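Local atomic coordinates of prolyl endopeptidase (Myxococcus xanthus, PDB entry 2BKL), a protein that probably cleaves oligopeptides on the carboxyl side of proline, and more slowly of alanine, as a serine protease of the prolyl oligopeptidase family. Residues Pro226-Gln231 against Ile245-Ser250; Glu251-Trp256 against Leu267-Gly272. All blocks are in the same frame, centred on the assembly; numbering follows the deposited sequence.

Contact 1: Pro226-Gln231 against Ile245-Ser250; sequences PTTFLQ and ILRGWS. With ZAH (N-[(benzyloxy)carbonyl]-L-alanyl-L-proline), chain C.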
loop_
_atom_site.group_PDB
_atom_site.type_symbol
_atom_site.label_atom_id
_atom_site.label_comp_id
_atom_site.label_asym_id
_atom_site.label_seq_id
_atom_site.Cartn_x
_atom_site.Cartn_y
_atom_site.Cartn_z
ATOM N N PRO A 226 -2.290 20.179 6.178
ATOM C CA PRO A 226 -2.502 18.742 6.415
ATOM C C PRO A 226 -2.883 17.997 5.129
ATOM O O PRO A 226 -3.129 16.790 5.193
ATOM C CB PRO A 226 -3.636 18.727 7.441
ATOM C CG PRO A 226 -4.419 19.956 7.093
ATOM C CD PRO A 226 -3.413 20.998 6.683
ATOM N N THR A 227 -2.963 18.699 3.995
ATOM C CA THR A 227 -3.154 18.028 2.726
ATOM C C THR A 227 -1.846 17.707 2.034
ATOM O O THR A 227 -1.861 17.311 0.867
ATOM C CB THR A 227 -4.065 18.813 1.754
ATOM O OG1 THR A 227 -3.404 20.017 1.305
ATOM C CG2 THR A 227 -5.370 19.225 2.427
ATOM N N THR A 228 -0.728 17.874 2.727
ATOM C CA THR A 228 0.599 17.573 2.201
ATOM C C THR A 228 1.328 16.549 3.032
ATOM O O THR A 228 0.972 16.277 4.166
ATOM C CB THR A 228 1.468 18.822 2.150
ATOM O OG1 THR A 228 1.723 19.282 3.494
ATOM C CG2 THR A 228 0.765 19.951 1.407
ATOM N N PHE A 229 2.399 16.013 2.445
ATOM C CA PHE A 229 3.450 15.321 3.175
ATOM C C PHE A 229 4.763 16.087 3.024
ATOM O O PHE A 229 5.039 16.672 1.987
ATOM C CB PHE A 229 3.674 13.897 2.677
ATOM C CG PHE A 229 2.466 12.999 2.783
ATOM C CD1 PHE A 229 1.522 12.936 1.754
ATOM C CD2 PHE A 229 2.280 12.211 3.904
ATOM C CE1 PHE A 229 0.407 12.087 1.868
ATOM C CE2 PHE A 229 1.166 11.371 4.016
ATOM C CZ PHE A 229 0.250 11.301 3.002
ATOM N N LEU A 230 5.613 16.022 4.030
ATOM C CA LEU A 230 6.953 16.583 3.927
ATOM C C LEU A 230 7.938 15.431 4.042
ATOM O O LEU A 230 7.881 14.663 4.991
ATOM C CB LEU A 230 7.173 17.581 5.060
ATOM C CG LEU A 230 8.433 18.435 4.983
ATOM C CD1 LEU A 230 8.319 19.492 3.890
ATOM C CD2 LEU A 230 8.687 19.093 6.331
ATOM N N GLN A 231 8.841 15.301 3.078
ATOM C CA GLN A 231 9.794 14.199 3.085
ATOM C C GLN A 231 11.173 14.684 2.713
ATOM O O GLN A 231 11.325 15.604 1.915
ATOM C CB GLN A 231 9.342 13.143 2.074
ATOM C CG GLN A 231 9.924 11.756 2.289
ATOM C CD GLN A 231 9.390 10.755 1.282
ATOM O OE1 GLN A 231 8.204 10.809 0.897
ATOM N NE2 GLN A 231 10.263 9.845 0.829
ATOM N N ILE A 245 7.853 18.655 -0.860
ATOM C CA ILE A 245 6.496 18.933 -0.403
ATOM C C ILE A 245 5.574 18.190 -1.364
ATOM O O ILE A 245 5.466 18.567 -2.542
ATOM C CB ILE A 245 6.205 20.449 -0.366
ATOM C CG1 ILE A 245 7.189 21.167 0.582
ATOM C CG2 ILE A 245 4.755 20.659 0.051
ATOM C CD1 ILE A 245 7.038 22.660 0.590
ATOM N N LEU A 246 4.975 17.114 -0.873
ATOM C CA LEU A 246 4.152 16.229 -1.676
ATOM C C LEU A 246 2.691 16.678 -1.551
ATOM O O LEU A 246 2.146 16.720 -0.455
ATOM C CB LEU A 246 4.288 14.786 -1.200
ATOM C CG LEU A 246 5.725 14.243 -1.168
ATOM C CD1 LEU A 246 5.762 12.802 -0.615
ATOM C CD2 LEU A 246 6.328 14.267 -2.565
ATOM N N ARG A 247 2.075 17.083 -2.655
ATOM C CA ARG A 247 0.658 17.404 -2.683
ATOM C C ARG A 247 -0.092 16.196 -3.234
ATOM O O ARG A 247 -0.332 16.066 -4.440
ATOM C CB ARG A 247 0.403 18.664 -3.489
ATOM C CG ARG A 247 0.841 19.900 -2.720
ATOM C CD ARG A 247 0.467 21.203 -3.406
ATOM N NE ARG A 247 1.261 21.299 -4.603
ATOM C CZ ARG A 247 2.526 21.679 -4.601
ATOM N NH1 ARG A 247 3.105 22.021 -3.451
ATOM N NH2 ARG A 247 3.212 21.696 -5.744
ATOM N N GLY A 248 -0.423 15.282 -2.339
ATOM C CA GLY A 248 -1.031 14.020 -2.689
ATOM C C GLY A 248 -0.087 13.227 -3.569
ATOM O O GLY A 248 1.127 13.151 -3.310
ATOM N N TRP A 249 -0.669 12.603 -4.586
ATOM C CA TRP A 249 0.013 11.690 -5.479
ATOM C C TRP A 249 0.107 12.271 -6.888
ATOM O O TRP A 249 0.399 11.552 -7.839
ATOM C CB TRP A 249 -0.746 10.342 -5.454
ATOM C CG TRP A 249 -0.494 9.568 -4.193
ATOM C CD1 TRP A 249 0.361 8.513 -4.046
ATOM C CD2 TRP A 249 -0.997 9.846 -2.858
ATOM N NE1 TRP A 249 0.394 8.092 -2.745
ATOM C CE2 TRP A 249 -0.430 8.890 -1.997
ATOM C CE3 TRP A 249 -1.918 10.754 -2.323
ATOM C CZ2 TRP A 249 -0.719 8.832 -0.640
ATOM C CZ3 TRP A 249 -2.178 10.704 -0.937
ATOM C CH2 TRP A 249 -1.591 9.748 -0.135
ATOM N N SER A 250 -0.123 13.573 -7.064
ATOM C CA SER A 250 -0.150 14.157 -8.420
ATOM C C SER A 250 0.827 15.257 -8.678
ATOM O O SER A 250 1.126 15.544 -9.840
ATOM C CB SER A 250 -1.535 14.714 -8.729
ATOM O OG SER A 250 -2.494 13.718 -8.430
HETATM C C1 ZAH C . -5.977 3.075 1.865
HETATM O O2 ZAH C . -6.277 3.066 0.488
HETATM C C3 ZAH C . -5.712 4.496 2.417
HETATM C C4 ZAH C . -6.948 5.391 2.302
HETATM C C5 ZAH C . -6.833 6.120 0.969
HETATM C C6 ZAH C . -5.370 6.154 0.614
HETATM N N7 ZAH C . -4.755 5.290 1.615
HETATM C C8 ZAH C . -3.437 5.146 1.726
HETATM O O9 ZAH C . -2.980 4.395 2.712
HETATM C C10 ZAH C . -2.450 6.044 0.949
HETATM C C11 ZAH C . -2.302 5.342 -0.401
HETATM N N14 ZAH C . -1.157 6.106 1.584
HETATM C C15 ZAH C . -0.963 6.815 2.670
HETATM O O16 ZAH C . -1.905 7.568 3.175
HETATM O O17 ZAH C . 0.335 6.776 3.278
HETATM C C18 ZAH C . 0.413 7.456 4.557
HETATM C C19 ZAH C . 1.718 7.142 5.295
HETATM C C20 ZAH C . 2.934 7.577 4.751
HETATM C C21 ZAH C . 4.130 7.287 5.407
HETATM C C22 ZAH C . 4.107 6.585 6.615
HETATM C C23 ZAH C . 2.895 6.170 7.175
HETATM C C24 ZAH C . 1.700 6.447 6.510
HETATM O O HOH W 1 -1.252 14.622 0.428
#
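Phe229 and Leu246 form a hydrogen-bonded antiparallel pair: Phe229 N donates to Leu246 O at 3.0 Å, and Leu246 N returns a nearly straight bond to Phe229 O at 2.9 Å. Their side chains leave on the same face of the sheet, with Phe229 CB 4.0 Å from Leu246 CB. Leu246 CD1 also reaches Gln231 OE1. The neighbouring pair, Leu230 and Ile245, packs on the other face through Leu230 CD1 and Ile245 CG1. With CG anti to its own carbonyl carbon (chi1 -60°), the Phe229 side chain leaves beside its backbone N. The ring turns its edge toward the face of the six-membered ring of Trp249, in an offset edge-to-face pair with planes at 81°. Phe229 CE1 is 3.7 Å from Trp249 CH2. Both rings touch the bound N-[(benzyloxy)carbonyl]-L-alanyl-L-proline. Trp249 CZ2 lies 3.5 Å from ligand N14, and Phe229 CE2 is 4.0 Å from the benzyl carbon C18. An alanine at Phe229 would remove the ring edge set against Trp249 CH2 and would probably open a gap between Trp249 and C18. A water receives a weak bond from Gly248 N and donates to Thr227 O at 2.8 Å. Phe456 also meets Trp249 edge-to-face. Phe229 from the strand and Trp249 from the loop after Arg247 thus offer the ligand two aromatic rings, so their contribution here is largely apolar packing.

Contact 2: Glu251-Trp256 against Leu267-Gly272; sequences ENDVYW and LVKGVG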
loop_
_atom_site.group_PDB
_atom_site.type_symbol
_atom_site.label_atom_id
_atom_site.label_comp_id
_atom_site.label_asym_id
_atom_site.label_seq_id
_atom_site.Cartn_x
_atom_site.Cartn_y
_atom_site.Cartn_z
ATOM N N GLU A 251 1.314 15.904 -7.630
ATOM C CA GLU A 251 2.271 16.984 -7.828
ATOM C C GLU A 251 3.115 17.174 -6.599
ATOM O O GLU A 251 2.723 16.776 -5.508
ATOM C CB GLU A 251 1.584 18.284 -8.294
ATOM C CG GLU A 251 0.785 19.012 -7.257
ATOM C CD GLU A 251 0.236 20.365 -7.735
ATOM O OE1 GLU A 251 -0.191 20.532 -8.900
ATOM O OE2 GLU A 251 0.203 21.282 -6.902
ATOM N N ASN A 252 4.315 17.668 -6.793
ATOM C CA ASN A 252 5.180 18.014 -5.665
ATOM C C ASN A 252 6.176 19.097 -6.020
ATOM O O ASN A 252 6.415 19.382 -7.185
ATOM C CB ASN A 252 5.918 16.783 -5.117
ATOM C CG ASN A 252 6.970 16.248 -6.060
ATOM O OD1 ASN A 252 6.643 15.450 -6.944
ATOM N ND2 ASN A 252 8.232 16.600 -5.832
ATOM N N ASP A 253 6.731 19.697 -4.978
ATOM C CA ASP A 253 7.850 20.615 -5.078
ATOM C C ASP A 253 9.102 19.920 -4.640
ATOM O O ASP A 253 9.067 18.985 -3.826
ATOM C CB ASP A 253 7.644 21.802 -4.151
ATOM C CG ASP A 253 6.398 22.586 -4.465
ATOM O OD1 ASP A 253 5.944 22.576 -5.632
ATOM O OD2 ASP A 253 5.814 23.247 -3.576
ATOM N N VAL A 254 10.250 20.426 -5.082
ATOM C CA VAL A 254 11.542 19.944 -4.620
ATOM C C VAL A 254 12.434 21.126 -4.236
ATOM O O VAL A 254 12.639 22.021 -5.052
ATOM C CB VAL A 254 12.277 19.090 -5.686
ATOM C CG1 VAL A 254 13.576 18.544 -5.103
ATOM C CG2 VAL A 254 11.394 17.943 -6.151
ATOM N N TYR A 255 12.935 21.095 -3.009
ATOM C CA TYR A 255 13.939 22.023 -2.500
ATOM C C TYR A 255 15.225 21.268 -2.219
ATOM O O TYR A 255 15.231 20.074 -1.933
ATOM C CB TYR A 255 13.432 22.697 -1.225
ATOM C CG TYR A 255 12.240 23.612 -1.469
ATOM C CD1 TYR A 255 10.938 23.110 -1.532
ATOM C CD2 TYR A 255 12.419 24.979 -1.650
ATOM C CE1 TYR A 255 9.856 23.956 -1.766
ATOM C CE2 TYR A 255 11.336 25.825 -1.868
ATOM C CZ TYR A 255 10.067 25.313 -1.939
ATOM O OH TYR A 255 8.997 26.165 -2.167
ATOM N N TRP A 256 16.361 21.964 -2.294
ATOM C CA TRP A 256 17.622 21.356 -1.947
ATOM C C TRP A 256 18.603 22.365 -1.406
ATOM O O TRP A 256 18.439 23.563 -1.584
ATOM C CB TRP A 256 18.243 20.670 -3.168
ATOM C CG TRP A 256 18.717 21.601 -4.245
ATOM C CD1 TRP A 256 17.952 22.248 -5.170
ATOM C CD2 TRP A 256 20.073 21.944 -4.541
ATOM N NE1 TRP A 256 18.748 22.997 -6.004
ATOM C CE2 TRP A 256 20.054 22.820 -5.642
ATOM C CE3 TRP A 256 21.300 21.619 -3.968
ATOM C CZ2 TRP A 256 21.219 23.360 -6.188
ATOM C CZ3 TRP A 256 22.451 22.152 -4.503
ATOM C CH2 TRP A 256 22.401 23.007 -5.609
ATOM N N LEU A 267 14.359 23.762 -6.412
ATOM C CA LEU A 267 14.638 23.099 -7.685
ATOM C C LEU A 267 13.488 23.280 -8.670
ATOM O O LEU A 267 13.704 23.683 -9.825
ATOM C CB LEU A 267 14.944 21.628 -7.509
ATOM C CG LEU A 267 15.275 20.876 -8.784
ATOM C CD1 LEU A 267 16.587 21.379 -9.424
ATOM C CD2 LEU A 267 15.358 19.401 -8.483
ATOM N N VAL A 268 12.277 22.959 -8.221
ATOM C CA VAL A 268 11.103 23.064 -9.060
ATOM C C VAL A 268 9.848 23.083 -8.214
ATOM O O VAL A 268 9.761 22.425 -7.175
ATOM C CB VAL A 268 11.046 21.919 -10.106
ATOM C CG1 VAL A 268 10.991 20.542 -9.449
ATOM C CG2 VAL A 268 9.874 22.106 -11.038
ATOM N N LYS A 269 8.895 23.917 -8.620
ATOM C CA LYS A 269 7.578 23.982 -8.022
ATOM C C LYS A 269 6.648 23.282 -8.995
ATOM O O LYS A 269 6.446 23.745 -10.117
ATOM C CB LYS A 269 7.173 25.446 -7.825
ATOM C CG LYS A 269 5.809 25.664 -7.176
ATOM C CD LYS A 269 5.849 26.832 -6.161
ATOM C CE LYS A 269 4.552 27.648 -6.164
ATOM N NZ LYS A 269 4.533 28.699 -5.092
ATOM N N GLY A 270 6.122 22.132 -8.607
ATOM C CA GLY A 270 5.303 21.356 -9.506
ATOM C C GLY A 270 3.905 21.927 -9.671
ATOM O O GLY A 270 3.251 22.302 -8.688
ATOM N N VAL A 271 3.480 22.002 -10.924
ATOM C CA VAL A 271 2.147 22.443 -11.303
ATOM C C VAL A 271 1.557 21.333 -12.145
ATOM O O VAL A 271 1.830 21.214 -13.344
ATOM C CB VAL A 271 2.210 23.780 -12.070
ATOM C CG1 VAL A 271 0.794 24.268 -12.404
ATOM C CG2 VAL A 271 2.964 24.805 -11.257
ATOM N N GLY A 272 0.842 20.439 -11.481
ATOM C CA GLY A 272 0.279 19.282 -12.134
ATOM C C GLY A 272 1.340 18.287 -12.606
ATOM O O GLY A 272 1.114 17.500 -13.529
#
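Glu251 OE1 accepts the backbone N-H of Gly272 at 2.8 Å, and the donor sits above the carboxylate plane. Asp253 OD1 takes the N-H of Gly270 at 3.0 Å, nearly along its C-O bond. Asp253 CG lies anti to its own carbonyl carbon (chi1 -60°), and the carboxylate runs beside Lys269, with OD1 3.5 Å from Lys269 CG. Both acids also form salt bridges with Arg247, Glu251 through OE2 and Asp253 through OD1. Asp253 OD1 is therefore gripped by two donors, which would probably favour its charged form. Gly270 N has a further, weak bond to Asn252 O. A side chain on Gly270 would point toward that oxygen and clash with it. Further along the hairpin, Val254 N donates to Val268 O at 2.9 Å. Val254 O receives Leu267 N at 2.8 Å and, more weakly, Val268 N. Leu267 and Val268 thus both face Val254, a classic beta bulge in the outermost strand of this four-stranded propeller sheet. Val254 and Leu267 lie side by side, with Val254 CG1 3.9 Å from Leu267 CD2. Val254 CG2 is 4.2 Å from Val268 CG1. Trp256 crosses Leu267 at about a right angle, its CD1 lying 3.9 Å from Leu267 CB. Val277 of strand 275-280 touches both Val254 and Leu267, and so joins this hairpin to the next sheet.

Contacts 1 and 2 lie in one four-stranded antiparallel sheet of the N-terminal beta-propeller domain. Their centres are about 11 Å apart. They follow in series along the chain: contact 1 joins strands 229-234 and 241-247, and contact 2 joins 251-257 and 265-269. Strands 241-247 and 251-257 are neighbours, and the two hairpins together supply all four strands. Arg247 of contact 1 also reaches across to acids of contact 2. Ile245 O probably also accepts a hydrogen bond from Asp253 N. Contact 1 carries Trp249 to the ligand, while contact 2 lies at the far edge of the sheet, on strand 265-269.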